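Local coordinates for protein alginate lyase (Aplysia kurodai, PDB 5GMT) that cleaves the glycosidic bonds of alginate as a family 14 polysaccharide lyase with specificity for polymannuronate, at residues A92-Y97 against L271-A276; S195-I200 against D207-I212. One frame throughout, in Å; residues are numbered along the deposited sequence.

Contact 1 of 2, residues A92-Y97 against L271-A276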
ATOM      1  N   ALA A  92      12.450 -10.090  -3.434  1.00  8.66           N
ATOM      2  CA  ALA A  92      12.692  -8.745  -2.923  1.00 10.84           C
ATOM      3  C   ALA A  92      12.211  -7.697  -3.926  1.00  9.44           C
ATOM      4  O   ALA A  92      12.442  -7.811  -5.130  1.00  7.70           O
ATOM      5  CB  ALA A  92      14.174  -8.544  -2.600  1.00 10.08           C
ATOM      6  N   MET A  93      11.544  -6.669  -3.415  1.00  8.25           N
ATOM      7  CA  MET A  93      10.943  -5.678  -4.277  1.00  9.87           C
ATOM      8  C   MET A  93      10.925  -4.337  -3.559  1.00 10.80           C
ATOM      9  O   MET A  93      10.741  -4.283  -2.343  1.00  9.34           O
ATOM     10  CB  MET A  93       9.527  -6.130  -4.648  1.00 13.95           C
ATOM     11  CG  MET A  93       8.980  -5.649  -5.954  1.00 14.88           C
ATOM     12  SD  MET A  93       7.330  -6.334  -6.221  1.00  9.54           S
ATOM     13  CE  MET A  93       7.724  -7.801  -7.165  1.00  8.25           C
ATOM     14  N   ILE A  94      11.126  -3.258  -4.308  1.00 10.10           N
ATOM     15  CA  ILE A  94      10.964  -1.915  -3.775  1.00  9.10           C
ATOM     16  C   ILE A  94       9.856  -1.202  -4.540  1.00  8.67           C
ATOM     17  O   ILE A  94       9.896  -1.128  -5.764  1.00  9.89           O
ATOM     18  CB  ILE A  94      12.263  -1.074  -3.884  1.00  7.13           C
ATOM     19  CG1 ILE A  94      13.413  -1.726  -3.112  1.00 10.01           C
ATOM     20  CG2 ILE A  94      12.027   0.344  -3.384  1.00  6.73           C
ATOM     21  CD1 ILE A  94      14.737  -0.971  -3.272  1.00 11.39           C
ATOM     22  N   LEU A  95       8.859  -0.704  -3.825  1.00  7.60           N
ATOM     23  CA  LEU A  95       7.824   0.124  -4.440  1.00  5.50           C
ATOM     24  C   LEU A  95       8.071   1.571  -4.080  1.00  6.33           C
ATOM     25  O   LEU A  95       8.274   1.880  -2.911  1.00  8.46           O
ATOM     26  CB  LEU A  95       6.436  -0.288  -3.955  1.00  9.05           C
ATOM     27  CG  LEU A  95       5.274   0.611  -4.377  1.00  7.79           C
ATOM     28  CD1 LEU A  95       5.086   0.533  -5.887  1.00  8.07           C
ATOM     29  CD2 LEU A  95       3.977   0.220  -3.659  1.00  6.27           C
ATOM     30  N   LYS A  96       8.047   2.459  -5.069  1.00  6.03           N
ATOM     31  CA  LYS A  96       8.155   3.891  -4.798  1.00  7.65           C
ATOM     32  C   LYS A  96       6.984   4.589  -5.442  1.00  7.26           C
ATOM     33  O   LYS A  96       6.559   4.185  -6.509  1.00  7.06           O
ATOM     34  CB  LYS A  96       9.449   4.473  -5.357  1.00 11.41           C
ATOM     35  CG  LYS A  96      10.718   3.905  -4.757  1.00 10.06           C
ATOM     36  CD  LYS A  96      11.941   4.614  -5.308  1.00 15.64           C
ATOM     37  CE  LYS A  96      13.207   3.981  -4.779  1.00 22.68           C
ATOM     38  NZ  LYS A  96      14.429   4.706  -5.242  1.00 28.78           N
ATOM     39  N   TYR A  97       6.474   5.638  -4.802  1.00  6.80           N
ATOM     40  CA  TYR A  97       5.523   6.530  -5.446  1.00  7.49           C
ATOM     41  C   TYR A  97       5.478   7.830  -4.670  1.00  8.82           C
ATOM     42  O   TYR A  97       5.883   7.874  -3.514  1.00  8.21           O
ATOM     43  CB  TYR A  97       4.120   5.919  -5.547  1.00  6.36           C
ATOM     44  CG  TYR A  97       3.470   5.490  -4.246  1.00  6.37           C
ATOM     45  CD1 TYR A  97       3.620   4.190  -3.773  1.00  7.85           C
ATOM     46  CD2 TYR A  97       2.695   6.373  -3.500  1.00  5.75           C
ATOM     47  CE1 TYR A  97       3.007   3.772  -2.577  1.00  7.52           C
ATOM     48  CE2 TYR A  97       2.078   5.968  -2.311  1.00  8.95           C
ATOM     49  CZ  TYR A  97       2.240   4.662  -1.856  1.00  7.58           C
ATOM     50  OH  TYR A  97       1.630   4.251  -0.677  1.00  7.75           O
ATOM     51  N   LEU A 271      11.285  -1.653  -8.211  1.00  7.81           N
ATOM     52  CA  LEU A 271      12.633  -2.181  -8.407  1.00 11.47           C
ATOM     53  C   LEU A 271      12.773  -3.547  -7.768  1.00 14.40           C
ATOM     54  O   LEU A 271      12.026  -3.882  -6.843  1.00  8.64           O
ATOM     55  CB  LEU A 271      13.687  -1.242  -7.809  1.00 12.07           C
ATOM     56  CG  LEU A 271      13.667   0.204  -8.292  1.00 14.33           C
ATOM     57  CD1 LEU A 271      12.755   1.039  -7.403  1.00 12.52           C
ATOM     58  CD2 LEU A 271      15.087   0.752  -8.288  1.00 18.93           C
ATOM     59  N   THR A 272      13.746  -4.324  -8.245  1.00 11.56           N
ATOM     60  CA  THR A 272      14.022  -5.633  -7.663  1.00  9.08           C
ATOM     61  C   THR A 272      15.480  -5.723  -7.226  1.00 13.67           C
ATOM     62  O   THR A 272      16.342  -6.083  -8.025  1.00 14.94           O
ATOM     63  CB  THR A 272      13.727  -6.778  -8.655  1.00 10.43           C
ATOM     64  OG1 THR A 272      14.459  -6.557  -9.868  1.00 14.05           O
ATOM     65  CG2 THR A 272      12.238  -6.860  -8.981  1.00 11.48           C
ATOM     66  N   PRO A 273      15.760  -5.395  -5.956  1.00 12.31           N
ATOM     67  CA  PRO A 273      17.129  -5.515  -5.450  1.00 10.47           C
ATOM     68  C   PRO A 273      17.465  -6.967  -5.172  1.00 11.97           C
ATOM     69  O   PRO A 273      16.574  -7.821  -5.185  1.00 12.36           O
ATOM     70  CB  PRO A 273      17.093  -4.719  -4.147  1.00 14.28           C
ATOM     71  CG  PRO A 273      15.671  -4.936  -3.648  1.00 15.17           C
ATOM     72  CD  PRO A 273      14.805  -5.024  -4.890  1.00 12.12           C
ATOM     73  N   SER A 274      18.736  -7.245  -4.909  1.00 12.07           N
ATOM     74  CA  SER A 274      19.133  -8.584  -4.502  1.00 10.66           C
ATOM     75  C   SER A 274      18.472  -8.946  -3.184  1.00  9.09           C
ATOM     76  O   SER A 274      18.476  -8.153  -2.242  1.00 11.35           O
ATOM     77  CB  SER A 274      20.651  -8.674  -4.359  1.00 17.48           C
ATOM     78  OG  SER A 274      21.296  -8.467  -5.601  1.00 19.71           O
ATOM     79  N   HIS A 275      17.907 -10.147  -3.125  1.00 10.74           N
ATOM     80  CA  HIS A 275      17.268 -10.643  -1.906  1.00 10.59           C
ATOM     81  C   HIS A 275      18.270 -10.747  -0.757  1.00 15.27           C
ATOM     82  O   HIS A 275      19.330 -11.337  -0.902  1.00  9.94           O
ATOM     83  CB  HIS A 275      16.618 -12.002  -2.178  1.00  9.83           C
ATOM     84  CG  HIS A 275      15.697 -12.457  -1.090  1.00 10.42           C
ATOM     85  ND1 HIS A 275      15.569 -13.781  -0.731  1.00 12.96           N
ATOM     86  CD2 HIS A 275      14.848 -11.765  -0.294  1.00  9.74           C
ATOM     87  CE1 HIS A 275      14.683 -13.888   0.242  1.00 10.51           C
ATOM     88  NE2 HIS A 275      14.230 -12.679   0.528  1.00  8.67           N
ATOM     89  N   ALA A 276      17.944 -10.138   0.380  1.00 10.49           N
ATOM     90  CA  ALA A 276      18.810 -10.197   1.550  1.00 13.60           C
ATOM     91  C   ALA A 276      17.969 -10.281   2.818  1.00 13.91           C
ATOM     92  O   ALA A 276      17.391  -9.290   3.250  1.00 17.35           O
ATOM     93  CB  ALA A 276      19.730  -8.983   1.602  1.00 14.11           C
TER
HETATM   94  O   HOH W   1      14.467  -9.278  -6.110  1.00 11.16           O
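Ile94 and Leu271 form the tight part of this contact, an antiparallel hydrogen-bonded pair. Ile94 N reaches Leu271 O at 2.8 Å from above the carbonyl plane, while Leu271 N returns a bond to Ile94 O at 2.9 Å, lying in that carbonyl's plane. Their branched side chains cross obliquely on the same face of the sheet, with Leu271 CD1 4.1 Å from Ile94 CG2. The first torsion of Ile94 (chi1 -60°) sets CG1 anti to the carbonyl carbon, which carries Ile94 CG1 across to Pro273, 4.0 Å from Pro273 CG. Pro273 CG also lies 4.0 Å from Ala92 CB, so this one ring carbon touches both side chains. Small alanine suits its place because CB points at the other segment and is met closely by Pro273 O and His275 CA, leaving little room for a larger group. An alanine in place of Ile94 would probably loosen this packing, since the contacts of CG1, CG2 and CD1 with Pro273 and Leu271 would be lost.

Past this pair the ladder stops and the contact loosens. Proline has no N-H with which to carry it on, and water 1 bridges the parting chains by donating to both Ala92 O and Pro273 O. On the partly exposed side, the long methylene chain of Lys96 lays CE 4.0 Å from Leu271 CD1.

Strand 92-102 runs between two antiparallel neighbours: beyond 261-272 lies strand 14-19, bonded at Thr272 through Thr14, and on its other flank strand 191-199 pairs Val198 with Met93 and Glu196 with Leu95.

Contact 2 of 2, residues S195-I200 against D207-I212; sequences SEEVHI and DGWVKI
Strands 191-199 and 208-216 form a beta hairpin within one sheet of the two-sheet, concanavalin-like fold, and the segments run antiparallel at 170°. The hydrogen-bonded pairs Glu197-Lys211 and His199-Trp209 put their side chains on one face, Glu196, Val198, Val210 and Ile212 on the other.

The first face is organised around an offset stack. The imidazole of His199 lies almost parallel to the six-membered ring of Trp209, their centroids 4.1 Å apart. Close fit is evident at the rim, where His199 CD2 comes within 3.2 Å of Trp209 CZ2. Trp209 CG takes the crowded position between backbone N and carbonyl carbon (chi1 52°), bringing the indole alongside its neighbour's ring. His199 CB completes the overlap with a CH-pi contact, 3.8 Å from the centroid of the five-membered ring of Trp209. A large flat indole suits this place, for it meets Glu197 too: the extended glutamate runs beside it, its carboxylate plane 45° from the ring, with Glu197 CD 3.7 Å from Trp209 CH2. The indole N-H is bonded to Ala276 O.

The opposite face is chiefly apolar, and there Glu196 and Val198 pack on strand 136-143. Val198 CG2 and Val210 CG1 meet side by side at 4.1 Å. Glu196 lays its CG against Val210 and Ile212, and its buried OE1 is satisfied by the backbone N-H of Leu115.

Histidine suits its position because both ring nitrogens are engaged: ND1 faces the N-H of Ala276, consistent with a neutral ring protonated at NE2. Nearly in the ring plane, His199 NE2 donates to the anti lone pair of Glu197 OE2 at 2.8 Å.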
ATOM      1  N   SER A 195       8.833   5.151  -0.085  1.00  4.81           N
ATOM      2  CA  SER A 195       9.450   3.915  -0.552  1.00  5.83           C
ATOM      3  C   SER A 195       9.117   2.784   0.398  1.00  7.07           C
ATOM      4  O   SER A 195       9.093   2.973   1.612  1.00  8.33           O
ATOM      5  CB  SER A 195      10.976   4.067  -0.709  1.00  8.74           C
ATOM      6  OG  SER A 195      11.616   4.288   0.529  1.00 13.79           O
ATOM      7  N   GLU A 196       8.830   1.612  -0.167  1.00  5.05           N
ATOM      8  CA  GLU A 196       8.577   0.429   0.636  1.00  4.52           C
ATOM      9  C   GLU A 196       9.419  -0.687   0.064  1.00  7.66           C
ATOM     10  O   GLU A 196       9.176  -1.128  -1.056  1.00  7.13           O
ATOM     11  CB  GLU A 196       7.097   0.035   0.635  1.00  4.28           C
ATOM     12  CG  GLU A 196       6.804  -1.166   1.561  1.00  5.01           C
ATOM     13  CD  GLU A 196       5.402  -1.735   1.401  1.00  7.34           C
ATOM     14  OE1 GLU A 196       4.917  -1.820   0.251  1.00  9.15           O
ATOM     15  OE2 GLU A 196       4.782  -2.107   2.428  1.00  7.02           O
ATOM     16  N   GLU A 197      10.417  -1.119   0.828  1.00  6.30           N
ATOM     17  CA  GLU A 197      11.307  -2.185   0.416  1.00  5.47           C
ATOM     18  C   GLU A 197      10.968  -3.448   1.193  1.00  6.16           C
ATOM     19  O   GLU A 197      10.918  -3.441   2.419  1.00  5.84           O
ATOM     20  CB  GLU A 197      12.778  -1.807   0.633  1.00  6.55           C
ATOM     21  CG  GLU A 197      13.723  -2.951   0.269  1.00  7.17           C
ATOM     22  CD  GLU A 197      15.174  -2.517   0.089  1.00 10.10           C
ATOM     23  OE1 GLU A 197      15.497  -1.351   0.384  1.00 10.79           O
ATOM     24  OE2 GLU A 197      15.994  -3.356  -0.346  1.00 12.16           O
ATOM     25  N   VAL A 198      10.707  -4.521   0.459  1.00  6.55           N
ATOM     26  CA  VAL A 198      10.224  -5.747   1.064  1.00  5.75           C
ATOM     27  C   VAL A 198      11.116  -6.914   0.685  1.00  6.39           C
ATOM     28  O   VAL A 198      11.342  -7.160  -0.496  1.00  7.76           O
ATOM     29  CB  VAL A 198       8.779  -6.076   0.621  1.00  5.10           C
ATOM     30  CG1 VAL A 198       8.331  -7.418   1.224  1.00  8.44           C
ATOM     31  CG2 VAL A 198       7.823  -4.961   1.018  1.00  6.06           C
ATOM     32  N   HIS A 199      11.630  -7.620   1.687  1.00  4.12           N
ATOM     33  CA  HIS A 199      12.357  -8.865   1.449  1.00  6.89           C
ATOM     34  C   HIS A 199      11.607  -9.964   2.180  1.00  7.56           C
ATOM     35  O   HIS A 199      11.508  -9.939   3.408  1.00  5.48           O
ATOM     36  CB  HIS A 199      13.813  -8.768   1.933  1.00  7.51           C
ATOM     37  CG  HIS A 199      14.643  -7.805   1.143  1.00  9.52           C
ATOM     38  ND1 HIS A 199      15.808  -8.175   0.508  1.00  9.75           N
ATOM     39  CD2 HIS A 199      14.456  -6.494   0.855  1.00 10.01           C
ATOM     40  CE1 HIS A 199      16.307  -7.133  -0.131  1.00 11.08           C
ATOM     41  NE2 HIS A 199      15.511  -6.097   0.070  1.00  9.39           N
ATOM     42  N   ILE A 200      11.055 -10.920   1.437  1.00  6.71           N
ATOM     43  CA  ILE A 200      10.217 -11.912   2.086  1.00  8.20           C
ATOM     44  C   ILE A 200      11.115 -12.926   2.771  1.00  7.85           C
ATOM     45  O   ILE A 200      12.303 -13.030   2.461  1.00 10.81           O
ATOM     46  CB  ILE A 200       9.236 -12.604   1.098  1.00  8.22           C
ATOM     47  CG1 ILE A 200       9.974 -13.329  -0.027  1.00  8.75           C
ATOM     48  CG2 ILE A 200       8.258 -11.589   0.517  1.00 10.96           C
ATOM     49  CD1 ILE A 200       8.991 -13.971  -1.033  1.00 10.91           C
ATOM     50  N   ASP A 207      12.699 -14.159   9.030  1.00  8.91           N
ATOM     51  CA  ASP A 207      13.807 -13.292   8.661  1.00  8.75           C
ATOM     52  C   ASP A 207      13.438 -12.332   7.532  1.00  6.55           C
ATOM     53  O   ASP A 207      14.306 -11.715   6.912  1.00  6.78           O
ATOM     54  CB  ASP A 207      15.044 -14.128   8.282  1.00  6.00           C
ATOM     55  CG  ASP A 207      14.769 -15.140   7.185  1.00  9.97           C
ATOM     56  OD1 ASP A 207      13.634 -15.196   6.677  1.00  8.11           O
ATOM     57  OD2 ASP A 207      15.707 -15.871   6.806  1.00  9.39           O
ATOM     58  N   GLY A 208      12.145 -12.200   7.255  1.00  6.42           N
ATOM     59  CA  GLY A 208      11.726 -11.236   6.245  1.00  5.97           C
ATOM     60  C   GLY A 208      11.731  -9.847   6.863  1.00  7.09           C
ATOM     61  O   GLY A 208      11.773  -9.719   8.090  1.00  7.82           O
ATOM     62  N   TRP A 209      11.689  -8.805   6.032  1.00  6.26           N
ATOM     63  CA  TRP A 209      11.588  -7.454   6.567  1.00  8.07           C
ATOM     64  C   TRP A 209      10.961  -6.465   5.603  1.00  6.37           C
ATOM     65  O   TRP A 209      10.898  -6.699   4.392  1.00  7.20           O
ATOM     66  CB  TRP A 209      12.972  -6.941   6.992  1.00  5.91           C
ATOM     67  CG  TRP A 209      14.061  -7.036   5.947  1.00  9.36           C
ATOM     68  CD1 TRP A 209      14.838  -8.126   5.670  1.00  7.62           C
ATOM     69  CD2 TRP A 209      14.529  -5.984   5.087  1.00  7.56           C
ATOM     70  NE1 TRP A 209      15.740  -7.825   4.675  1.00  8.36           N
ATOM     71  CE2 TRP A 209      15.574  -6.513   4.307  1.00  8.96           C
ATOM     72  CE3 TRP A 209      14.158  -4.649   4.899  1.00 10.07           C
ATOM     73  CZ2 TRP A 209      16.256  -5.752   3.353  1.00  7.63           C
ATOM     74  CZ3 TRP A 209      14.834  -3.895   3.945  1.00  8.81           C
ATOM     75  CH2 TRP A 209      15.866  -4.448   3.188  1.00  7.51           C
ATOM     76  N   VAL A 210      10.482  -5.360   6.165  1.00  5.76           N
ATOM     77  CA  VAL A 210       9.923  -4.266   5.388  1.00  5.94           C
ATOM     78  C   VAL A 210      10.513  -2.949   5.894  1.00  7.75           C
ATOM     79  O   VAL A 210      10.480  -2.658   7.092  1.00  9.80           O
ATOM     80  CB  VAL A 210       8.382  -4.215   5.490  1.00  6.07           C
ATOM     81  CG1 VAL A 210       7.832  -3.092   4.626  1.00  5.12           C
ATOM     82  CG2 VAL A 210       7.756  -5.561   5.083  1.00  6.12           C
ATOM     83  N   LYS A 211      11.059  -2.162   4.981  1.00  7.20           N
ATOM     84  CA  LYS A 211      11.575  -0.842   5.331  1.00  6.26           C
ATOM     85  C   LYS A 211      10.773   0.199   4.573  1.00  6.71           C
ATOM     86  O   LYS A 211      10.708   0.172   3.342  1.00  9.05           O
ATOM     87  CB  LYS A 211      13.069  -0.729   4.994  1.00  9.23           C
ATOM     88  CG  LYS A 211      13.668   0.646   5.319  1.00 10.00           C
ATOM     89  CD  LYS A 211      15.114   0.776   4.854  1.00 10.01           C
ATOM     90  CE  LYS A 211      15.658   2.151   5.221  1.00 27.96           C
ATOM     91  NZ  LYS A 211      17.059   2.366   4.770  1.00 33.59           N
ATOM     92  N   ILE A 212      10.140   1.098   5.313  1.00  7.46           N
ATOM     93  CA  ILE A 212       9.360   2.158   4.714  1.00  8.29           C
ATOM     94  C   ILE A 212      10.020   3.496   5.004  1.00  9.99           C
ATOM     95  O   ILE A 212      10.357   3.782   6.151  1.00  9.24           O
ATOM     96  CB  ILE A 212       7.920   2.158   5.259  1.00 10.09           C
ATOM     97  CG1 ILE A 212       7.182   0.885   4.807  1.00  8.12           C
ATOM     98  CG2 ILE A 212       7.184   3.430   4.834  1.00 10.04           C
ATOM     99  CD1 ILE A 212       5.817   0.742   5.450  1.00 10.69           C
TER
HETATM  100  O   HOH W   2      12.227   2.004   1.742  1.00  8.31           O

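The two contacts have centres about 8 Å apart and belong to one antiparallel sheet, in which strands 261-272, 92-102, 191-199 and 208-216 lie side by side in that order. Along the chain, contact 2 is local, a hairpin nested inside the long loop that contact 1 closes between residues far apart in sequence. The tail after strand 261-272 ties them together: besides the bonds of Ala276 to the hairpin's aromatic side chains, His275 NE2 probably bonds Ile200 O at 2.8 Å. The segment 271-276 thus passes across the ends of the middle strands, fastening the C-terminal end of the chain to the hairpin within this sheet.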